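Local coordinates for protein NADPH-flavin oxidoreductase (PDB 1BKJ) that catalyses the NADPH-dependent reduction of FMN to FMNH2, which it supplies to luciferase for bioluminescence, working as a homodimer with bound FMN, at residues 123-133 with 151-160; 77-85 with 100-111. All coordinates share one frame; numbering follows the deposited sequence.

Contact 1 of 2, residues 123-133 with 151-160; sequences GLGGVYIGGLR and VLFGMCLGHP. With FMN (flavin mononucleotide), chain D.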
loop_
_atom_site.group_PDB
_atom_site.type_symbol
_atom_site.label_atom_id
_atom_site.label_comp_id
_atom_site.label_asym_id
_atom_site.label_seq_id
_atom_site.Cartn_x
_atom_site.Cartn_y
_atom_site.Cartn_z
ATOM N N GLY A 123 -3.376 19.920 8.682
ATOM C CA GLY A 123 -2.212 20.752 8.938
ATOM C C GLY A 123 -1.095 20.044 9.673
ATOM O O GLY A 123 -0.113 20.676 10.045
ATOM N N LEU A 124 -1.258 18.742 9.902
ATOM C CA LEU A 124 -0.237 17.941 10.576
ATOM C C LEU A 124 0.790 17.464 9.548
ATOM O O LEU A 124 0.574 17.566 8.333
ATOM C CB LEU A 124 -0.865 16.730 11.277
ATOM C CG LEU A 124 -1.889 16.981 12.394
ATOM C CD1 LEU A 124 -2.621 15.717 12.771
ATOM C CD2 LEU A 124 -1.201 17.532 13.587
ATOM N N GLY A 125 1.930 17.009 10.045
ATOM C CA GLY A 125 2.978 16.510 9.181
ATOM C C GLY A 125 3.251 15.068 9.535
ATOM O O GLY A 125 2.849 14.605 10.598
ATOM N N GLY A 126 3.962 14.374 8.653
ATOM C CA GLY A 126 4.285 12.983 8.898
ATOM C C GLY A 126 5.348 12.376 8.006
ATOM O O GLY A 126 5.773 12.987 7.026
ATOM N N VAL A 127 5.786 11.173 8.379
ATOM C CA VAL A 127 6.797 10.444 7.634
ATOM C C VAL A 127 6.658 8.964 7.942
ATOM O O VAL A 127 6.442 8.580 9.087
ATOM C CB VAL A 127 8.267 10.961 7.948
ATOM C CG1 VAL A 127 8.658 10.744 9.406
ATOM C CG2 VAL A 127 9.305 10.323 7.008
ATOM N N TYR A 128 6.763 8.141 6.904
ATOM C CA TYR A 128 6.711 6.687 7.071
ATOM C C TYR A 128 8.075 6.257 7.609
ATOM O O TYR A 128 9.074 6.933 7.346
ATOM C CB TYR A 128 6.511 5.991 5.741
ATOM C CG TYR A 128 5.146 6.032 5.132
ATOM C CD1 TYR A 128 4.744 7.117 4.341
ATOM C CD2 TYR A 128 4.249 4.961 5.307
ATOM C CE1 TYR A 128 3.472 7.144 3.726
ATOM C CE2 TYR A 128 2.973 4.975 4.700
ATOM C CZ TYR A 128 2.599 6.076 3.913
ATOM O OH TYR A 128 1.378 6.127 3.321
ATOM N N ILE A 129 8.118 5.176 8.392
ATOM C CA ILE A 129 9.367 4.665 8.967
ATOM C C ILE A 129 9.528 3.171 8.632
ATOM O O ILE A 129 9.048 2.300 9.371
ATOM C CB ILE A 129 9.452 4.902 10.539
ATOM C CG1 ILE A 129 9.246 6.391 10.910
ATOM C CG2 ILE A 129 10.794 4.384 11.116
ATOM C CD1 ILE A 129 10.298 7.358 10.402
ATOM N N GLY A 130 10.197 2.894 7.511
ATOM C CA GLY A 130 10.440 1.523 7.093
ATOM C C GLY A 130 11.703 0.961 7.720
ATOM O O GLY A 130 11.958 -0.245 7.638
ATOM N N GLY A 131 12.467 1.843 8.376
ATOM C CA GLY A 131 13.704 1.484 9.052
ATOM C C GLY A 131 13.558 0.435 10.142
ATOM O O GLY A 131 14.528 -0.245 10.458
ATOM N N LEU A 132 12.349 0.291 10.689
ATOM C CA LEU A 132 12.037 -0.703 11.717
ATOM C C LEU A 132 12.312 -2.135 11.267
ATOM O O LEU A 132 12.620 -2.997 12.095
ATOM C CB LEU A 132 10.556 -0.607 12.122
ATOM C CG LEU A 132 10.093 0.601 12.941
ATOM C CD1 LEU A 132 8.594 0.481 13.227
ATOM C CD2 LEU A 132 10.888 0.685 14.237
ATOM N N ARG A 133 12.226 -2.370 9.954
ATOM C CA ARG A 133 12.451 -3.704 9.357
ATOM C C ARG A 133 13.890 -4.223 9.461
ATOM O O ARG A 133 14.116 -5.438 9.452
ATOM C CB ARG A 133 11.965 -3.768 7.899
ATOM C CG ARG A 133 10.442 -3.737 7.760
ATOM C CD ARG A 133 9.957 -4.267 6.398
ATOM N NE ARG A 133 10.574 -3.596 5.262
ATOM C CZ ARG A 133 10.200 -2.423 4.756
ATOM N NH1 ARG A 133 9.182 -1.737 5.268
ATOM N NH2 ARG A 133 10.880 -1.910 3.745
ATOM N N VAL A 151 5.652 -7.053 11.569
ATOM C CA VAL A 151 5.784 -5.596 11.463
ATOM C C VAL A 151 6.197 -5.220 10.040
ATOM O O VAL A 151 6.979 -5.939 9.415
ATOM C CB VAL A 151 6.792 -4.999 12.538
ATOM C CG1 VAL A 151 8.158 -5.648 12.456
ATOM C CG2 VAL A 151 6.946 -3.479 12.366
ATOM N N LEU A 152 5.609 -4.144 9.518
ATOM C CA LEU A 152 5.926 -3.647 8.191
ATOM C C LEU A 152 6.586 -2.277 8.226
ATOM O O LEU A 152 7.649 -2.094 7.651
ATOM C CB LEU A 152 4.694 -3.621 7.298
ATOM C CG LEU A 152 4.173 -4.958 6.774
ATOM C CD1 LEU A 152 3.031 -4.653 5.855
ATOM C CD2 LEU A 152 5.251 -5.758 6.024
ATOM N N PHE A 153 5.933 -1.297 8.845
ATOM C CA PHE A 153 6.498 0.044 8.945
ATOM C C PHE A 153 5.806 0.832 10.040
ATOM O O PHE A 153 4.741 0.450 10.509
ATOM C CB PHE A 153 6.415 0.810 7.594
ATOM C CG PHE A 153 5.026 0.887 7.001
ATOM C CD1 PHE A 153 4.131 1.908 7.385
ATOM C CD2 PHE A 153 4.584 -0.084 6.084
ATOM C CE1 PHE A 153 2.822 1.958 6.878
ATOM C CE2 PHE A 153 3.264 -0.052 5.566
ATOM C CZ PHE A 153 2.381 0.974 5.965
ATOM N N GLY A 154 6.422 1.948 10.409
ATOM C CA GLY A 154 5.855 2.846 11.390
ATOM C C GLY A 154 5.456 4.142 10.700
ATOM O O GLY A 154 5.643 4.292 9.483
ATOM N N MET A 155 4.889 5.073 11.463
ATOM C CA MET A 155 4.488 6.374 10.941
ATOM C C MET A 155 4.536 7.417 12.047
ATOM O O MET A 155 3.941 7.229 13.111
ATOM C CB MET A 155 3.076 6.329 10.333
ATOM C CG MET A 155 2.649 7.650 9.689
ATOM S SD MET A 155 1.027 7.601 8.968
ATOM C CE MET A 155 1.399 6.789 7.441
ATOM N N CYS A 156 5.283 8.490 11.795
ATOM C CA CYS A 156 5.391 9.612 12.726
ATOM C C CYS A 156 4.356 10.656 12.320
ATOM O O CYS A 156 4.180 10.917 11.135
ATOM C CB CYS A 156 6.767 10.278 12.645
ATOM S SG CYS A 156 8.149 9.269 13.126
ATOM N N LEU A 157 3.631 11.200 13.296
ATOM C CA LEU A 157 2.635 12.246 13.055
ATOM C C LEU A 157 2.818 13.349 14.103
ATOM O O LEU A 157 3.203 13.071 15.243
ATOM C CB LEU A 157 1.188 11.701 13.128
ATOM C CG LEU A 157 0.662 10.664 12.114
ATOM C CD1 LEU A 157 -0.750 10.232 12.473
ATOM C CD2 LEU A 157 0.737 11.215 10.685
ATOM N N GLY A 158 2.580 14.594 13.700
ATOM C CA GLY A 158 2.694 15.714 14.623
ATOM C C GLY A 158 2.667 17.053 13.918
ATOM O O GLY A 158 2.519 17.124 12.699
ATOM N N HIS A 159 2.830 18.120 14.688
ATOM C CA HIS A 159 2.844 19.471 14.130
ATOM C C HIS A 159 4.244 19.799 13.610
ATOM O O HIS A 159 5.219 19.668 14.348
ATOM C CB HIS A 159 2.356 20.456 15.177
ATOM C CG HIS A 159 0.911 20.278 15.509
ATOM N ND1 HIS A 159 -0.097 20.800 14.729
ATOM C CD2 HIS A 159 0.305 19.634 16.535
ATOM C CE1 HIS A 159 -1.263 20.493 15.264
ATOM N NE2 HIS A 159 -1.047 19.785 16.358
ATOM N N PRO A 160 4.359 20.229 12.330
ATOM C CA PRO A 160 5.638 20.563 11.684
ATOM C C PRO A 160 6.499 21.645 12.315
ATOM O O PRO A 160 5.973 22.658 12.784
ATOM C CB PRO A 160 5.212 21.020 10.288
ATOM C CG PRO A 160 3.899 20.393 10.084
ATOM C CD PRO A 160 3.251 20.572 11.415
HETATM N N1 FMN D . 11.861 8.430 5.613
HETATM C C2 FMN D . 12.687 8.484 6.710
HETATM O O2 FMN D . 13.342 9.440 7.040
HETATM N N3 FMN D . 12.770 7.270 7.380
HETATM C C4 FMN D . 12.289 6.004 6.934
HETATM O O4 FMN D . 12.570 5.022 7.597
HETATM C C4A FMN D . 11.524 6.052 5.722
HETATM N N5 FMN D . 10.819 4.897 5.408
HETATM C C5A FMN D . 9.828 4.918 4.415
HETATM C C6 FMN D . 9.064 3.777 4.250
HETATM C C7 FMN D . 8.024 3.760 3.322
HETATM C C7M FMN D . 7.077 2.523 3.340
HETATM C C8 FMN D . 7.781 4.909 2.515
HETATM C C8M FMN D . 6.781 4.941 1.407
HETATM C C9 FMN D . 8.533 6.044 2.674
HETATM C C9A FMN D . 9.580 6.083 3.646
HETATM N N10 FMN D . 10.354 7.265 3.938
HETATM C C10 FMN D . 11.256 7.286 5.033
HETATM C "C1'" FMN D . 10.048 8.473 3.384
HETATM C "C2'" FMN D . 10.891 8.949 2.224
HETATM O "O2'" FMN D . 12.238 8.741 2.168
HETATM C "C3'" FMN D . 10.224 9.736 1.175
HETATM O "O3'" FMN D . 8.873 9.437 0.930
HETATM C "C4'" FMN D . 10.953 10.299 -0.014
HETATM O "O4'" FMN D . 12.359 10.372 -0.004
HETATM C "C5'" FMN D . 10.258 11.126 -0.986
HETATM O "O5'" FMN D . 10.165 12.401 -0.280
HETATM P P FMN D . 8.775 13.082 0.229
HETATM O O1P FMN D . 8.095 13.437 -1.002
HETATM O O2P FMN D . 9.251 14.189 1.095
HETATM O O3P FMN D . 7.953 12.055 0.911
HETATM O O HOH W 1 -0.027 22.124 12.318
#

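Contact 2 of 2, residues 77-85 with 100-111; sequences LVFCIDYQR and LTLIGAVDSGIM. With FMN (flavin mononucleotide), chain F.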
loop_
_atom_site.group_PDB
_atom_site.type_symbol
_atom_site.label_atom_id
_atom_site.label_comp_id
_atom_site.label_asym_id
_atom_site.label_seq_id
_atom_site.Cartn_x
_atom_site.Cartn_y
_atom_site.Cartn_z
ATOM N N LEU A 77 2.562 5.400 15.084
ATOM C CA LEU A 77 1.721 4.252 14.722
ATOM C C LEU A 77 2.542 3.193 13.984
ATOM O O LEU A 77 3.318 3.533 13.094
ATOM C CB LEU A 77 0.588 4.712 13.802
ATOM C CG LEU A 77 -0.311 5.883 14.193
ATOM C CD1 LEU A 77 -1.292 6.128 13.071
ATOM C CD2 LEU A 77 -1.042 5.604 15.513
ATOM N N VAL A 78 2.397 1.920 14.369
ATOM C CA VAL A 78 3.122 0.825 13.725
ATOM C C VAL A 78 2.101 -0.051 12.993
ATOM O O VAL A 78 1.172 -0.570 13.611
ATOM C CB VAL A 78 3.927 -0.033 14.743
ATOM C CG1 VAL A 78 4.818 -1.034 14.013
ATOM C CG2 VAL A 78 4.787 0.840 15.657
ATOM N N PHE A 79 2.281 -0.192 11.676
ATOM C CA PHE A 79 1.383 -0.975 10.830
ATOM C C PHE A 79 1.876 -2.380 10.689
ATOM O O PHE A 79 3.018 -2.609 10.291
ATOM C CB PHE A 79 1.228 -0.317 9.469
ATOM C CG PHE A 79 0.416 0.936 9.507
ATOM C CD1 PHE A 79 0.968 2.142 9.993
ATOM C CD2 PHE A 79 -0.931 0.907 9.118
ATOM C CE1 PHE A 79 0.172 3.313 10.101
ATOM C CE2 PHE A 79 -1.737 2.059 9.217
ATOM C CZ PHE A 79 -1.185 3.272 9.712
ATOM N N CYS A 80 0.984 -3.315 10.987
ATOM C CA CYS A 80 1.300 -4.731 10.980
ATOM C C CYS A 80 0.327 -5.594 10.196
ATOM O O CYS A 80 -0.879 -5.322 10.176
ATOM C CB CYS A 80 1.280 -5.272 12.428
ATOM S SG CYS A 80 2.250 -4.383 13.657
ATOM N N ILE A 81 0.864 -6.670 9.603
ATOM C CA ILE A 81 0.054 -7.689 8.905
ATOM C C ILE A 81 -0.534 -8.490 10.076
ATOM O O ILE A 81 0.177 -8.775 11.047
ATOM C CB ILE A 81 0.913 -8.679 8.040
ATOM C CG1 ILE A 81 1.612 -7.942 6.899
ATOM C CG2 ILE A 81 0.021 -9.807 7.490
ATOM C CD1 ILE A 81 2.599 -8.770 6.118
ATOM N N ASP A 82 -1.819 -8.823 10.002
ATOM C CA ASP A 82 -2.455 -9.564 11.078
ATOM C C ASP A 82 -3.448 -10.626 10.602
ATOM O O ASP A 82 -4.557 -10.305 10.177
ATOM C CB ASP A 82 -3.165 -8.577 12.021
ATOM C CG ASP A 82 -3.643 -9.214 13.332
ATOM O OD1 ASP A 82 -3.650 -10.451 13.478
ATOM O OD2 ASP A 82 -4.045 -8.458 14.233
ATOM N N TYR A 83 -3.031 -11.887 10.695
ATOM C CA TYR A 83 -3.909 -13.015 10.382
ATOM C C TYR A 83 -4.182 -13.785 11.678
ATOM O O TYR A 83 -4.764 -14.871 11.654
ATOM C CB TYR A 83 -3.328 -13.924 9.308
ATOM C CG TYR A 83 -3.393 -13.330 7.922
ATOM C CD1 TYR A 83 -4.565 -13.448 7.138
ATOM C CD2 TYR A 83 -2.296 -12.620 7.386
ATOM C CE1 TYR A 83 -4.643 -12.864 5.854
ATOM C CE2 TYR A 83 -2.362 -12.023 6.103
ATOM C CZ TYR A 83 -3.533 -12.147 5.347
ATOM O OH TYR A 83 -3.613 -11.512 4.125
ATOM N N GLN A 84 -3.787 -13.206 12.817
ATOM C CA GLN A 84 -4.048 -13.824 14.108
ATOM C C GLN A 84 -5.522 -13.656 14.489
ATOM O O GLN A 84 -6.081 -14.524 15.154
ATOM C CB GLN A 84 -3.118 -13.290 15.210
ATOM C CG GLN A 84 -3.274 -13.988 16.601
ATOM C CD GLN A 84 -3.193 -15.511 16.549
ATOM O OE1 GLN A 84 -4.003 -16.194 17.170
ATOM N NE2 GLN A 84 -2.246 -16.043 15.785
ATOM N N ARG A 85 -6.156 -12.571 14.038
ATOM C CA ARG A 85 -7.586 -12.361 14.297
ATOM C C ARG A 85 -8.379 -13.511 13.685
ATOM O O ARG A 85 -9.195 -14.147 14.357
ATOM C CB ARG A 85 -8.084 -11.052 13.684
ATOM C CG ARG A 85 -8.028 -9.874 14.620
ATOM C CD ARG A 85 -8.870 -8.710 14.101
ATOM N NE ARG A 85 -8.383 -8.163 12.840
ATOM C CZ ARG A 85 -7.542 -7.134 12.721
ATOM N NH1 ARG A 85 -7.060 -6.506 13.794
ATOM N NH2 ARG A 85 -7.214 -6.702 11.512
ATOM N N LEU A 100 -0.999 -14.044 0.862
ATOM C CA LEU A 100 -1.509 -13.399 2.061
ATOM C C LEU A 100 -0.598 -12.295 2.615
ATOM O O LEU A 100 -1.082 -11.285 3.133
ATOM C CB LEU A 100 -1.878 -14.466 3.098
ATOM C CG LEU A 100 -2.975 -15.421 2.598
ATOM C CD1 LEU A 100 -3.298 -16.419 3.661
ATOM C CD2 LEU A 100 -4.237 -14.681 2.159
ATOM N N THR A 101 0.711 -12.464 2.422
ATOM C CA THR A 101 1.705 -11.470 2.827
ATOM C C THR A 101 1.642 -10.302 1.819
ATOM O O THR A 101 1.768 -9.142 2.220
ATOM C CB THR A 101 3.130 -12.108 2.954
ATOM O OG1 THR A 101 3.146 -12.972 4.100
ATOM C CG2 THR A 101 4.232 -11.052 3.117
ATOM N N LEU A 102 1.383 -10.608 0.536
ATOM C CA LEU A 102 1.252 -9.577 -0.493
ATOM C C LEU A 102 0.032 -8.728 -0.209
ATOM O O LEU A 102 0.100 -7.509 -0.335
ATOM C CB LEU A 102 1.097 -10.150 -1.901
ATOM C CG LEU A 102 2.270 -10.710 -2.694
ATOM C CD1 LEU A 102 1.834 -10.780 -4.161
ATOM C CD2 LEU A 102 3.516 -9.818 -2.550
ATOM N N ILE A 103 -1.064 -9.377 0.207
ATOM C CA ILE A 103 -2.318 -8.684 0.553
ATOM C C ILE A 103 -2.062 -7.810 1.777
ATOM O O ILE A 103 -2.462 -6.653 1.783
ATOM C CB ILE A 103 -3.502 -9.679 0.803
ATOM C CG1 ILE A 103 -4.067 -10.136 -0.539
ATOM C CG2 ILE A 103 -4.647 -9.035 1.646
ATOM C CD1 ILE A 103 -5.109 -11.251 -0.416
ATOM N N GLY A 104 -1.356 -8.360 2.769
ATOM C CA GLY A 104 -1.017 -7.620 3.975
ATOM C C GLY A 104 -0.214 -6.353 3.700
ATOM O O GLY A 104 -0.532 -5.303 4.246
ATOM N N ALA A 105 0.775 -6.446 2.811
ATOM C CA ALA A 105 1.619 -5.309 2.431
ATOM C C ALA A 105 0.886 -4.245 1.601
ATOM O O ALA A 105 1.011 -3.049 1.879
ATOM C CB ALA A 105 2.856 -5.800 1.703
ATOM N N VAL A 106 0.107 -4.684 0.607
ATOM C CA VAL A 106 -0.659 -3.782 -0.247
ATOM C C VAL A 106 -1.734 -3.048 0.579
ATOM O O VAL A 106 -1.817 -1.822 0.535
ATOM C CB VAL A 106 -1.309 -4.561 -1.445
ATOM C CG1 VAL A 106 -2.367 -3.722 -2.156
ATOM C CG2 VAL A 106 -0.241 -4.950 -2.447
ATOM N N ASP A 107 -2.517 -3.804 1.349
ATOM C CA ASP A 107 -3.584 -3.233 2.178
ATOM C C ASP A 107 -3.066 -2.292 3.271
ATOM O O ASP A 107 -3.737 -1.313 3.575
ATOM C CB ASP A 107 -4.474 -4.333 2.765
ATOM C CG ASP A 107 -5.405 -4.976 1.726
ATOM O OD1 ASP A 107 -5.144 -4.915 0.505
ATOM O OD2 ASP A 107 -6.410 -5.579 2.143
ATOM N N SER A 108 -1.865 -2.556 3.808
ATOM C CA SER A 108 -1.243 -1.700 4.842
ATOM C C SER A 108 -0.878 -0.351 4.244
ATOM O O SER A 108 -1.098 0.669 4.871
ATOM C CB SER A 108 0.016 -2.334 5.421
ATOM O OG SER A 108 -0.320 -3.398 6.296
ATOM N N GLY A 109 -0.357 -0.379 3.016
ATOM C CA GLY A 109 0.007 0.827 2.288
ATOM C C GLY A 109 -1.214 1.695 1.981
ATOM O O GLY A 109 -1.169 2.912 2.166
ATOM N N ILE A 110 -2.312 1.070 1.543
ATOM C CA ILE A 110 -3.573 1.767 1.242
ATOM C C ILE A 110 -4.111 2.440 2.519
ATOM O O ILE A 110 -4.401 3.632 2.518
ATOM C CB ILE A 110 -4.647 0.777 0.694
ATOM C CG1 ILE A 110 -4.185 0.196 -0.638
ATOM C CG2 ILE A 110 -6.013 1.460 0.507
ATOM C CD1 ILE A 110 -4.991 -0.974 -1.085
ATOM N N MET A 111 -4.208 1.670 3.600
ATOM C CA MET A 111 -4.705 2.184 4.874
ATOM C C MET A 111 -3.853 3.325 5.440
ATOM O O MET A 111 -4.403 4.364 5.855
ATOM C CB MET A 111 -4.817 1.054 5.902
ATOM C CG MET A 111 -5.360 1.513 7.222
ATOM S SD MET A 111 -5.520 0.258 8.418
ATOM C CE MET A 111 -7.135 -0.272 8.046
HETATM N N1 FMN F . -13.311 -5.922 -5.556
HETATM C C2 FMN F . -13.787 -6.616 -6.638
HETATM O O2 FMN F . -14.958 -6.597 -6.954
HETATM N N3 FMN F . -12.798 -7.355 -7.290
HETATM C C4 FMN F . -11.425 -7.414 -7.004
HETATM O O4 FMN F . -10.688 -8.082 -7.740
HETATM C C4A FMN F . -11.060 -6.684 -5.789
HETATM N N5 FMN F . -9.691 -6.603 -5.499
HETATM C C5A FMN F . -9.210 -5.800 -4.462
HETATM C C6 FMN F . -7.840 -5.762 -4.251
HETATM C C7 FMN F . -7.327 -4.884 -3.300
HETATM C C7M FMN F . -5.824 -4.580 -3.376
HETATM C C8 FMN F . -8.206 -4.143 -2.423
HETATM C C8M FMN F . -7.716 -3.236 -1.327
HETATM C C9 FMN F . -9.593 -4.232 -2.569
HETATM C C9A FMN F . -10.134 -5.024 -3.646
HETATM N N10 FMN F . -11.534 -5.080 -3.968
HETATM C C10 FMN F . -11.996 -5.882 -5.052
HETATM C "C1'" FMN F . -12.456 -4.215 -3.425
HETATM C "C2'" FMN F . -13.347 -4.714 -2.271
HETATM O "O2'" FMN F . -13.615 -6.078 -2.056
HETATM C "C3'" FMN F . -13.586 -3.798 -1.140
HETATM O "O3'" FMN F . -12.606 -2.830 -0.875
HETATM C "C4'" FMN F . -14.459 -4.178 0.018
HETATM O "O4'" FMN F . -15.192 -5.397 0.059
HETATM C "C5'" FMN F . -14.746 -3.141 1.033
HETATM O "O5'" FMN F . -15.776 -2.401 0.328
HETATM P P FMN F . -15.692 -0.879 -0.099
HETATM O O1P FMN F . -15.743 -0.197 1.191
HETATM O O2P FMN F . -16.894 -0.711 -0.915
HETATM O O3P FMN F . -14.432 -0.646 -0.838
#

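Contact 1 of 2, residues 123-133 with 151-160
Tyr128 and Met155, a non-hydrogen-bonded pair of two antiparallel strands, run side by side; Met155 CG is anti to the backbone N (chi1 -176°) and the chain bends at chi3 (-80°), which brings CE over one face of the tyrosine ring, 3.9 Å from the ring centroid. This is a Met-aromatic contact, with SD farther out above the same face. The methyl C8M of the flavin lies over the opposite face of the phenol, and the ring turns its edge toward the face of Phe153, the planes inclined at 61° in an offset edge-to-face pair. Tyr128 OH is bound by Gln113 of helix 98-121. Behind this packed end, strands 125-129 and 151-158 are joined by six backbone hydrogen bonds. Val127, Ile129 and Cys156 share the other face of the sheet, where Cys156 SG sits 3.8 Å from Ile129 CG1. With no side chain at Gly126, its CA comes to 3.0 Å from Cys156 O. Past the strand, Arg133 NH1 reaches back to Leu152 O at 2.9 Å, the carbonyl lying near the guanidinium plane, while NE forms a salt bridge with Glu99 of the second subunit. The far end is looser and wetter. Gly123, closing a Schellman motif, is exposed, and a water links its carbonyl O to ND1 of the partly exposed His159; Leu124 CD2 lies over one face of that imidazole, 3.5 Å from its centroid, a CH-pi contact. At the buried end, Gly130 N donates to N5 of FMN at 3.0 Å, and Gly131 N donates to O4. The two N-H groups thus fix the N5/O4 edge of the isoalloxazine, and donation to N5 probably polarises the oxidised ring toward accepting hydride there.

Contact 2 of 2, residues 77-85 with 100-111
The Tyr83 ring meets helix 100-111 by its edge: Leu100 O lies near the ring plane and accepts a hydrogen bond from Tyr83 OH at 2.7 Å. Leu100 CB comes 3.6 Å from Tyr83 CZ, and Ile103 CG2 packs against the hydroxyl oxygen. Phe79 also uses an edge, with Met111 CG near its plane, 4.2 Å from Phe79 CE2, while the rings of Phe79 and Phe153 meet with their planes at about 20°. Leu100 O serves two donors, since Gly104 N of the next helical turn binds it as well, so the tyrosine fastens onto a carbonyl already engaged in the helix. Between the aromatic residues, Ile81 occupies the closest backbone approach, CA to CA 5.0 Å from Gly104. Its CG1, anti to the carbonyl carbon (chi1 -64°), rests on Gly104 CA, and CD1 extends to Thr101 CG2. Gly104, with no side chain, leaves its CA bare to the isoleucine. Ser108 OG turns back to Gly104 O at 2.8 Å, reaching it from the face of the carbonyl plane opposite to Ser108 N, which satisfies a hydroxyl buried against the sheet. Where the strand ends, Asp82 OD1 accepts from Gln84 N in an Asx turn. Strand 75-82, between strands 46-50 and 149-158 in the antiparallel sheet, thus packs on helix 98-121 at a short-segment angle of 149°. Val46, Leu152 and Phe153 of the flanking strands also touch this side of the helix, while Val106, Asp107 and Ile110 approach the dimethyl end of an FMN held mainly by the second subunit.

Of the four segments, the one on strand 75-82 comes first; contact 2 closes the loop through helix 84-89 when helix 98-121 returns across the sheet. That helix runs on into strand 125-129, and contact 1 closes a second loop, through helix 136-142, when strand 149-158 pairs beside it. The loops therefore follow in series, neither nested nor crossed. They join in the sheet, where strand 149-158 lies between 125-129 and 75-82: Phe153 O probably accepts from Phe79 N, and Leu152 and Phe153 form a classic beta bulge opposite Phe79. Each contact borders a different FMN, so together they tie the sheet and its covering helix to both flavin sites of the dimer.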